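Local coordinates for uncharacterized protein (Bacteroides ovatus CL02T12C04, PDB 6PTM), which probably acts as a GH42-family exo-carrageenase, a glycoside hydrolase that trims sugar units from the ends of carrageenan chains, at residues K160-Y165 against F557-K562; L495-G500 against D552-F557. All blocks are in the same frame, centred on the assembly; numbering follows the deposited sequence.

Contact 1. Residues K160-Y165 against F557-K562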
ATOM      1  N   LYS A 160       2.045  18.103   3.758  1.00 16.09           N
ATOM      2  CA  LYS A 160       3.254  17.233   3.789  0.50 16.08           C
ATOM      3  C   LYS A 160       2.786  15.768   3.834  1.00 15.55           C
ATOM      4  O   LYS A 160       2.165  15.371   2.846  1.00 14.72           O
ATOM      5  CB  LYS A 160       4.175  17.701   4.925  0.50 17.23           C
ATOM      6  CG  LYS A 160       5.561  17.070   4.954  0.50 17.16           C
ATOM      7  CD  LYS A 160       6.541  17.822   5.821  0.50 17.86           C
ATOM      8  CE  LYS A 160       7.872  17.115   5.994  0.50 17.87           C
ATOM      9  NZ  LYS A 160       8.749  17.839   6.942  0.50 17.66           N
ATOM     10  N   ASP A 161       3.074  15.035   4.917  1.00 13.19           N
ATOM     11  CA  ASP A 161       2.768  13.586   5.045  1.00 13.32           C
ATOM     12  C   ASP A 161       1.444  13.406   5.801  1.00 13.32           C
ATOM     13  O   ASP A 161       1.164  12.295   6.213  1.00 12.84           O
ATOM     14  CB  ASP A 161       3.879  12.821   5.780  1.00 12.81           C
ATOM     15  CG  ASP A 161       4.226  13.344   7.164  1.00 13.03           C
ATOM     16  OD1 ASP A 161       3.851  14.455   7.469  1.00 12.83           O
ATOM     17  OD2 ASP A 161       4.872  12.631   7.908  1.00 13.36           O
ATOM     18  N   MET A 162       0.637  14.458   5.910  1.00 13.21           N
ATOM     19  CA  MET A 162      -0.604  14.321   6.707  1.00 13.39           C
ATOM     20  C   MET A 162      -1.857  14.773   5.968  1.00 13.51           C
ATOM     21  O   MET A 162      -1.773  15.593   5.076  1.00 13.99           O
ATOM     22  CB  MET A 162      -0.559  15.191   7.969  1.00 14.58           C
ATOM     23  CG  MET A 162       0.670  15.037   8.813  1.00 16.34           C
ATOM     24  SD  MET A 162       0.773  16.294  10.090  1.00 18.29           S
ATOM     25  CE  MET A 162       1.380  17.673   9.129  1.00 18.14           C
ATOM     26  N   LEU A 163      -2.976  14.209   6.407  1.00 14.40           N
ATOM     27  CA  LEU A 163      -4.320  14.713   6.064  1.00 14.19           C
ATOM     28  C   LEU A 163      -4.716  15.483   7.328  1.00 15.64           C
ATOM     29  O   LEU A 163      -4.697  14.888   8.412  1.00 14.69           O
ATOM     30  CB  LEU A 163      -5.254  13.545   5.759  1.00 14.57           C
ATOM     31  CG  LEU A 163      -5.103  12.993   4.345  1.00 14.44           C
ATOM     32  CD1 LEU A 163      -6.002  11.800   4.134  1.00 13.79           C
ATOM     33  CD2 LEU A 163      -5.386  14.069   3.311  1.00 15.52           C
ATOM     34  N   VAL A 164      -5.024  16.767   7.183  1.00 14.24           N
ATOM     35  CA  VAL A 164      -5.254  17.635   8.368  1.00 15.79           C
ATOM     36  C   VAL A 164      -6.716  18.081   8.481  1.00 15.97           C
ATOM     37  O   VAL A 164      -7.276  18.562   7.506  1.00 13.68           O
ATOM     38  CB  VAL A 164      -4.304  18.847   8.322  1.00 16.81           C
ATOM     39  CG1 VAL A 164      -4.602  19.868   9.403  1.00 17.96           C
ATOM     40  CG2 VAL A 164      -2.845  18.432   8.365  1.00 18.29           C
ATOM     41  N   TYR A 165      -7.291  17.859   9.658  1.00 17.39           N
ATOM     42  CA  TYR A 165      -8.618  18.396  10.031  1.00 19.25           C
ATOM     43  C   TYR A 165      -8.429  19.233  11.295  1.00 20.85           C
ATOM     44  O   TYR A 165      -7.999  18.683  12.317  1.00 18.91           O
ATOM     45  CB  TYR A 165      -9.625  17.265  10.247  1.00 19.00           C
ATOM     46  CG  TYR A 165     -10.996  17.750  10.630  1.00 20.16           C
ATOM     47  CD1 TYR A 165     -11.763  18.480   9.729  1.00 20.97           C
ATOM     48  CD2 TYR A 165     -11.547  17.471  11.875  1.00 22.02           C
ATOM     49  CE1 TYR A 165     -13.009  18.992  10.081  1.00 22.07           C
ATOM     50  CE2 TYR A 165     -12.810  17.947  12.227  1.00 21.46           C
ATOM     51  CZ  TYR A 165     -13.540  18.705  11.325  1.00 21.90           C
ATOM     52  OH  TYR A 165     -14.769  19.179  11.658  1.00 22.53           O
ATOM     53  N   PHE A 557       5.321   7.485  15.051  1.00 14.56           N
ATOM     54  CA  PHE A 557       5.707   6.115  14.606  1.00 13.39           C
ATOM     55  C   PHE A 557       6.009   6.106  13.101  1.00 12.61           C
ATOM     56  O   PHE A 557       7.010   5.481  12.743  1.00 12.51           O
ATOM     57  CB  PHE A 557       4.644   5.066  14.938  1.00 12.75           C
ATOM     58  CG  PHE A 557       4.544   4.733  16.401  1.00 12.63           C
ATOM     59  CD1 PHE A 557       5.614   4.141  17.062  1.00 12.75           C
ATOM     60  CD2 PHE A 557       3.385   4.983  17.113  1.00 11.98           C
ATOM     61  CE1 PHE A 557       5.526   3.820  18.412  1.00 12.81           C
ATOM     62  CE2 PHE A 557       3.288   4.618  18.443  1.00 13.13           C
ATOM     63  CZ  PHE A 557       4.361   4.068  19.099  1.00 12.59           C
ATOM     64  N   GLN A 558       5.214   6.765  12.251  1.00 12.48           N
ATOM     65  CA  GLN A 558       5.429   6.744  10.767  1.00 11.63           C
ATOM     66  C   GLN A 558       6.767   7.429  10.461  1.00 12.32           C
ATOM     67  O   GLN A 558       7.494   7.005   9.541  1.00 12.17           O
ATOM     68  CB  GLN A 558       4.335   7.490   9.989  1.00 11.39           C
ATOM     69  CG  GLN A 558       2.965   6.804   9.924  1.00 10.87           C
ATOM     70  CD  GLN A 558       2.038   7.541   8.986  1.00 12.24           C
ATOM     71  OE1 GLN A 558       2.431   8.572   8.383  1.00 12.26           O
ATOM     72  NE2 GLN A 558       0.833   6.999   8.810  1.00 10.30           N
ATOM     73  N   ARG A 559       7.073   8.508  11.179  1.00 13.89           N
ATOM     74  CA  ARG A 559       8.228   9.393  10.865  1.00 13.58           C
ATOM     75  C   ARG A 559       9.485   8.901  11.572  1.00 14.40           C
ATOM     76  O   ARG A 559      10.565   9.445  11.274  1.00 13.50           O
ATOM     77  CB  ARG A 559       7.974  10.829  11.322  1.00 13.83           C
ATOM     78  CG  ARG A 559       6.867  11.517  10.539  1.00 14.27           C
ATOM     79  CD  ARG A 559       6.379  12.748  11.245  1.00 14.46           C
ATOM     80  NE  ARG A 559       5.412  13.511  10.454  1.00 15.30           N
ATOM     81  CZ  ARG A 559       4.684  14.510  10.954  1.00 17.07           C
ATOM     82  NH1 ARG A 559       4.797  14.844  12.239  1.00 16.23           N
ATOM     83  NH2 ARG A 559       3.870  15.203  10.171  1.00 16.74           N
ATOM     84  N   GLN A 560       9.373   7.951  12.495  1.00 13.92           N
ATOM     85  CA  GLN A 560      10.556   7.556  13.305  1.00 14.21           C
ATOM     86  C   GLN A 560      11.731   7.206  12.380  1.00 14.45           C
ATOM     87  O   GLN A 560      11.540   6.472  11.390  1.00 15.20           O
ATOM     88  CB  GLN A 560      10.253   6.388  14.236  1.00 14.46           C
ATOM     89  CG  GLN A 560      11.368   6.103  15.238  1.00 15.89           C
ATOM     90  CD  GLN A 560      10.923   5.109  16.276  1.00 16.48           C
ATOM     91  OE1 GLN A 560      10.403   4.033  15.976  1.00 16.83           O
ATOM     92  NE2 GLN A 560      11.060   5.498  17.529  1.00 18.30           N
ATOM     93  N   ARG A 561      12.914   7.666  12.761  1.00 13.77           N
ATOM     94  CA  ARG A 561      14.221   7.296  12.171  1.00 14.57           C
ATOM     95  C   ARG A 561      14.238   5.802  11.850  1.00 14.19           C
ATOM     96  O   ARG A 561      13.911   4.980  12.748  1.00 14.38           O
ATOM     97  CB  ARG A 561      15.338   7.670  13.148  1.00 15.18           C
ATOM     98  CG  ARG A 561      16.750   7.346  12.677  1.00 16.01           C
ATOM     99  CD  ARG A 561      17.765   7.694  13.740  1.00 15.74           C
ATOM    100  NE  ARG A 561      19.157   7.440  13.394  1.00 15.51           N
ATOM    101  CZ  ARG A 561      19.951   8.258  12.708  1.00 17.38           C
ATOM    102  NH1 ARG A 561      19.470   9.354  12.146  1.00 17.46           N
ATOM    103  NH2 ARG A 561      21.234   7.956  12.568  1.00 17.77           N
ATOM    104  N   LYS A 562      14.559   5.484  10.595  1.00 14.67           N
ATOM    105  CA  LYS A 562      14.845   4.129  10.075  1.00 15.73           C
ATOM    106  C   LYS A 562      16.368   3.931  10.095  1.00 14.88           C
ATOM    107  O   LYS A 562      17.062   4.268   9.126  1.00 13.84           O
ATOM    108  CB  LYS A 562      14.262   3.992   8.665  1.00 16.29           C
ATOM    109  CG  LYS A 562      12.767   4.250   8.508  1.00 17.25           C
ATOM    110  CD  LYS A 562      12.324   4.006   7.076  1.00 18.68           C
ATOM    111  CE  LYS A 562      10.964   4.559   6.670  1.00 19.93           C
ATOM    112  NZ  LYS A 562       9.863   4.074   7.527  1.00 19.72           N
TER
HETATM  113  O   HOH W   1       4.921   9.966   7.794  1.00 14.74           O
HETATM  114  O   HOH W   2       0.425   9.641   6.883  1.00 14.80           O
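Arg559 reaches out from the last turn of helix 551-559 and grips the carboxylate of Asp161 side-on. Arg559 NE bonds to Asp161 OD2 at 2.7 Å, and NH2 of Arg559 bonds to OD1 of Asp161 at 2.8 Å. Each oxygen offers its syn lone pair. The carboxylate and guanidinium planes are 18° apart, nearly coplanar, and both bonds are almost straight. The arginine chain is extended from CG to NE, which carries the charge away from the helix. Asp161 CG sits between its own N and carbonyl carbon (chi1 56°), and this turns the carboxylate to the arginine. Met162 adds its sulfur: SD lies 3.3 Å from Arg559 NH2, approaching the guanidinium obliquely.

Gln558 is joined to Asp161 through water. One water donates to Asp161 O and to Gln558 OE1, at 2.8 Å from the former. A second water lies within hydrogen-bonding distance of both Asp161 OD2 and Gln558 OE1. The amide nitrogen of Gln558 is hydrogen-bonded to Thr497 O. An asparagine in place of Asp161 would probably leave the Arg559 charge without its mate and one of the two N-H groups without an acceptor. This bidentate salt bridge with bridging water ties the end of helix 551-559 to the turn of the beta hairpin 157-165, which leads into 168-175, the first strand of a probable (β/α)8 barrel.

Contact 2. Residues L495-G500 against D552-F557; sequences LATIHG and DYIMSF
Ile554 meets both Thr497 and Ile498 of helix 486-498, one with each of its branches. Its CG2 methyl lies 3.6 Å from CG2 of Thr497, a methyl-to-methyl contact between side chains that cross at about a right angle. Its CD1 lies 3.9 Å from CD1 of Ile498. The two branches part at CB: CG1 stands beside the backbone N (chi1 -62°), and CG2 is anti to that nitrogen. With OG1 of Thr497 beside its backbone N and bonded to Tyr493 O, the CG2 methyl is the branch that faces Ile554. Phe171 of strand 168-175 also touches Ile554.

Helix 486-498, which leads into barrel strand 503-506, here packs on helix 551-559, which follows the barrel strands. This is consistent with the (β/α)8 barrel of GH42 enzymes. The first helix ends in a Schellman motif: Gly500 has a phi of 128°, and its N bonds to Thr497 O at 3.0 Å.

One turn on from Ile554, Phe557 is the second neighbour of the Ile498 tip. CD1 of Ile498 lies 3.8 Å from CB of Phe557 and comes obliquely to the ring. The two side chains lie alongside each other in the same direction. Arg710 of strand 707-715 touches Phe557 as well. On the backbone side, a water lies 2.8 Å from Ile498 O and 3.0 Å from Phe557 O, within hydrogen-bonding distance of both carbonyls.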
ATOM      1  N   LEU A 495      -1.579  -1.706  11.390  1.00 12.02           N
ATOM      2  CA  LEU A 495      -0.191  -1.992  10.983  1.00 11.99           C
ATOM      3  C   LEU A 495       0.161  -1.171   9.729  1.00 12.12           C
ATOM      4  O   LEU A 495       1.213  -0.490   9.714  1.00 10.83           O
ATOM      5  CB  LEU A 495      -0.055  -3.506  10.782  1.00 13.08           C
ATOM      6  CG  LEU A 495       1.302  -4.004  10.307  1.00 12.74           C
ATOM      7  CD1 LEU A 495       2.375  -3.758  11.350  1.00 13.37           C
ATOM      8  CD2 LEU A 495       1.196  -5.474   9.906  1.00 15.10           C
ATOM      9  N   ALA A 496      -0.704  -1.182   8.712  1.00 11.86           N
ATOM     10  CA  ALA A 496      -0.465  -0.440   7.465  1.00 12.51           C
ATOM     11  C   ALA A 496      -0.271   1.052   7.794  1.00 12.94           C
ATOM     12  O   ALA A 496       0.651   1.704   7.212  1.00 11.52           O
ATOM     13  CB  ALA A 496      -1.592  -0.650   6.489  1.00 13.50           C
ATOM     14  N   THR A 497      -1.048   1.564   8.746  1.00 12.08           N
ATOM     15  CA  THR A 497      -0.974   2.987   9.136  1.00 13.06           C
ATOM     16  C   THR A 497       0.353   3.261   9.852  1.00 12.87           C
ATOM     17  O   THR A 497       0.986   4.289   9.550  1.00 12.73           O
ATOM     18  CB  THR A 497      -2.196   3.424   9.951  1.00 12.43           C
ATOM     19  OG1 THR A 497      -3.346   3.122   9.162  1.00 11.87           O
ATOM     20  CG2 THR A 497      -2.082   4.903  10.239  1.00 12.89           C
ATOM     21  N   ILE A 498       0.795   2.356  10.721  1.00 12.88           N
ATOM     22  CA  ILE A 498       2.132   2.491  11.360  1.00 13.98           C
ATOM     23  C   ILE A 498       3.217   2.629  10.268  1.00 13.56           C
ATOM     24  O   ILE A 498       4.172   3.409  10.472  1.00 13.69           O
ATOM     25  CB  ILE A 498       2.396   1.342  12.337  1.00 14.58           C
ATOM     26  CG1 ILE A 498       1.481   1.448  13.571  1.00 15.92           C
ATOM     27  CG2 ILE A 498       3.882   1.265  12.690  1.00 13.70           C
ATOM     28  CD1 ILE A 498       1.726   2.637  14.460  1.00 16.00           C
ATOM     29  N   HIS A 499       3.076   1.931   9.139  1.00 14.02           N
ATOM     30  CA  HIS A 499       4.086   1.901   8.056  1.00 13.22           C
ATOM     31  C   HIS A 499       3.840   3.010   7.015  1.00 13.87           C
ATOM     32  O   HIS A 499       4.526   2.982   5.973  1.00 15.04           O
ATOM     33  CB  HIS A 499       4.135   0.497   7.484  1.00 14.27           C
ATOM     34  CG  HIS A 499       4.781  -0.518   8.393  1.00 14.47           C
ATOM     35  ND1 HIS A 499       6.080  -0.968   8.181  1.00 13.79           N
ATOM     36  CD2 HIS A 499       4.332  -1.147   9.508  1.00 15.33           C
ATOM     37  CE1 HIS A 499       6.395  -1.856   9.103  1.00 15.05           C
ATOM     38  NE2 HIS A 499       5.316  -1.994   9.948  1.00 14.40           N
ATOM     39  N   GLY A 500       2.873   3.907   7.227  1.00 13.27           N
ATOM     40  CA  GLY A 500       2.746   5.127   6.404  1.00 13.50           C
ATOM     41  C   GLY A 500       1.370   5.367   5.804  1.00 13.33           C
ATOM     42  O   GLY A 500       1.147   6.459   5.303  1.00 14.41           O
ATOM     43  N   ASP A 552      -1.125  12.013  16.739  1.00 15.24           N
ATOM     44  CA  ASP A 552       0.258  12.538  16.949  1.00 16.45           C
ATOM     45  C   ASP A 552       1.215  11.362  17.203  1.00 14.69           C
ATOM     46  O   ASP A 552       2.323  11.348  16.609  1.00 14.00           O
ATOM     47  CB  ASP A 552       0.331  13.619  18.030  1.00 18.43           C
ATOM     48  CG  ASP A 552      -0.353  14.929  17.611  1.00 24.14           C
ATOM     49  OD1 ASP A 552      -0.210  15.399  16.387  1.00 25.29           O
ATOM     50  OD2 ASP A 552      -1.024  15.510  18.504  1.00 28.34           O
ATOM     51  N   TYR A 553       0.823  10.396  18.036  1.00 13.72           N
ATOM     52  CA  TYR A 553       1.644   9.189  18.281  1.00 13.97           C
ATOM     53  C   TYR A 553       1.891   8.474  16.932  1.00 14.04           C
ATOM     54  O   TYR A 553       3.032   8.094  16.628  1.00 14.79           O
ATOM     55  CB  TYR A 553       0.970   8.269  19.298  1.00 14.82           C
ATOM     56  CG  TYR A 553       0.919   8.782  20.718  1.00 15.23           C
ATOM     57  CD1 TYR A 553       1.692   9.855  21.151  1.00 15.92           C
ATOM     58  CD2 TYR A 553       0.084   8.165  21.646  1.00 16.13           C
ATOM     59  CE1 TYR A 553       1.650  10.272  22.471  1.00 16.72           C
ATOM     60  CE2 TYR A 553       0.028   8.578  22.960  1.00 15.70           C
ATOM     61  CZ  TYR A 553       0.821   9.629  23.375  1.00 16.52           C
ATOM     62  OH  TYR A 553       0.775  10.032  24.680  1.00 18.46           O
ATOM     63  N   ILE A 554       0.829   8.317  16.135  1.00 14.24           N
ATOM     64  CA  ILE A 554       0.854   7.565  14.860  1.00 13.35           C
ATOM     65  C   ILE A 554       1.817   8.281  13.927  1.00 14.05           C
ATOM     66  O   ILE A 554       2.737   7.608  13.355  1.00 12.79           O
ATOM     67  CB  ILE A 554      -0.562   7.381  14.281  1.00 13.84           C
ATOM     68  CG1 ILE A 554      -1.475   6.575  15.205  1.00 13.90           C
ATOM     69  CG2 ILE A 554      -0.484   6.747  12.904  1.00 14.07           C
ATOM     70  CD1 ILE A 554      -0.935   5.212  15.612  1.00 14.35           C
ATOM     71  N   MET A 555       1.731   9.610  13.826  1.00 13.67           N
ATOM     72  CA  MET A 555       2.670  10.290  12.904  1.00 13.75           C
ATOM     73  C   MET A 555       4.094  10.116  13.444  1.00 14.37           C
ATOM     74  O   MET A 555       4.962   9.931  12.626  1.00 13.21           O
ATOM     75  CB  MET A 555       2.355  11.772  12.693  1.00 13.31           C
ATOM     76  CG  MET A 555       1.013  12.038  12.097  1.00 13.57           C
ATOM     77  SD  MET A 555       0.728  11.164  10.516  1.00 14.92           S
ATOM     78  CE  MET A 555       2.222  11.620   9.639  1.00 12.90           C
ATOM     79  N   SER A 556       4.328  10.130  14.770  1.00 15.27           N
ATOM     80  CA  SER A 556       5.681   9.903  15.333  1.00 14.89           C
ATOM     81  C   SER A 556       6.178   8.499  14.948  1.00 15.25           C
ATOM     82  O   SER A 556       7.378   8.355  14.522  1.00 13.63           O
ATOM     83  CB  SER A 556       5.724  10.122  16.810  1.00 15.91           C
ATOM     84  OG  SER A 556       5.489  11.489  17.107  1.00 15.70           O
ATOM     85  N   PHE A 557       5.321   7.485  15.051  1.00 14.56           N
ATOM     86  CA  PHE A 557       5.707   6.115  14.606  1.00 13.39           C
ATOM     87  C   PHE A 557       6.009   6.106  13.101  1.00 12.61           C
ATOM     88  O   PHE A 557       7.010   5.481  12.743  1.00 12.51           O
ATOM     89  CB  PHE A 557       4.644   5.066  14.938  1.00 12.75           C
ATOM     90  CG  PHE A 557       4.544   4.733  16.401  1.00 12.63           C
ATOM     91  CD1 PHE A 557       5.614   4.141  17.062  1.00 12.75           C
ATOM     92  CD2 PHE A 557       3.385   4.983  17.113  1.00 11.98           C
ATOM     93  CE1 PHE A 557       5.526   3.820  18.412  1.00 12.81           C
ATOM     94  CE2 PHE A 557       3.288   4.618  18.443  1.00 13.13           C
ATOM     95  CZ  PHE A 557       4.361   4.068  19.099  1.00 12.59           C
TER
HETATM   96  O   HOH W   3       7.001   3.441  10.532  1.00 13.27           O

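Overall arrangement
Contacts 1 and 2 both use helix 551-559 and share Phe557. Their centres lie about 7 Å apart. Contact 1 ties the end of this helix to the turn before strand 162-165 by charge and water. Contact 2 packs its preceding turn against helix 486-498 with apolar groups. Gln558 joins them: its NE2 lies 2.8 Å from Thr497 O in a probable hydrogen bond, and its CG packs 3.6 Å from Ile498 O. Met555 adds a second link, with CE 3.3 Å from Asp161 OD2. Helix 486-498 ends here just before strand 503-506 starts. Both contacts therefore probably lie toward the N-terminal ends of the barrel strands, away from the C-terminal ends where such barrels carry their active site.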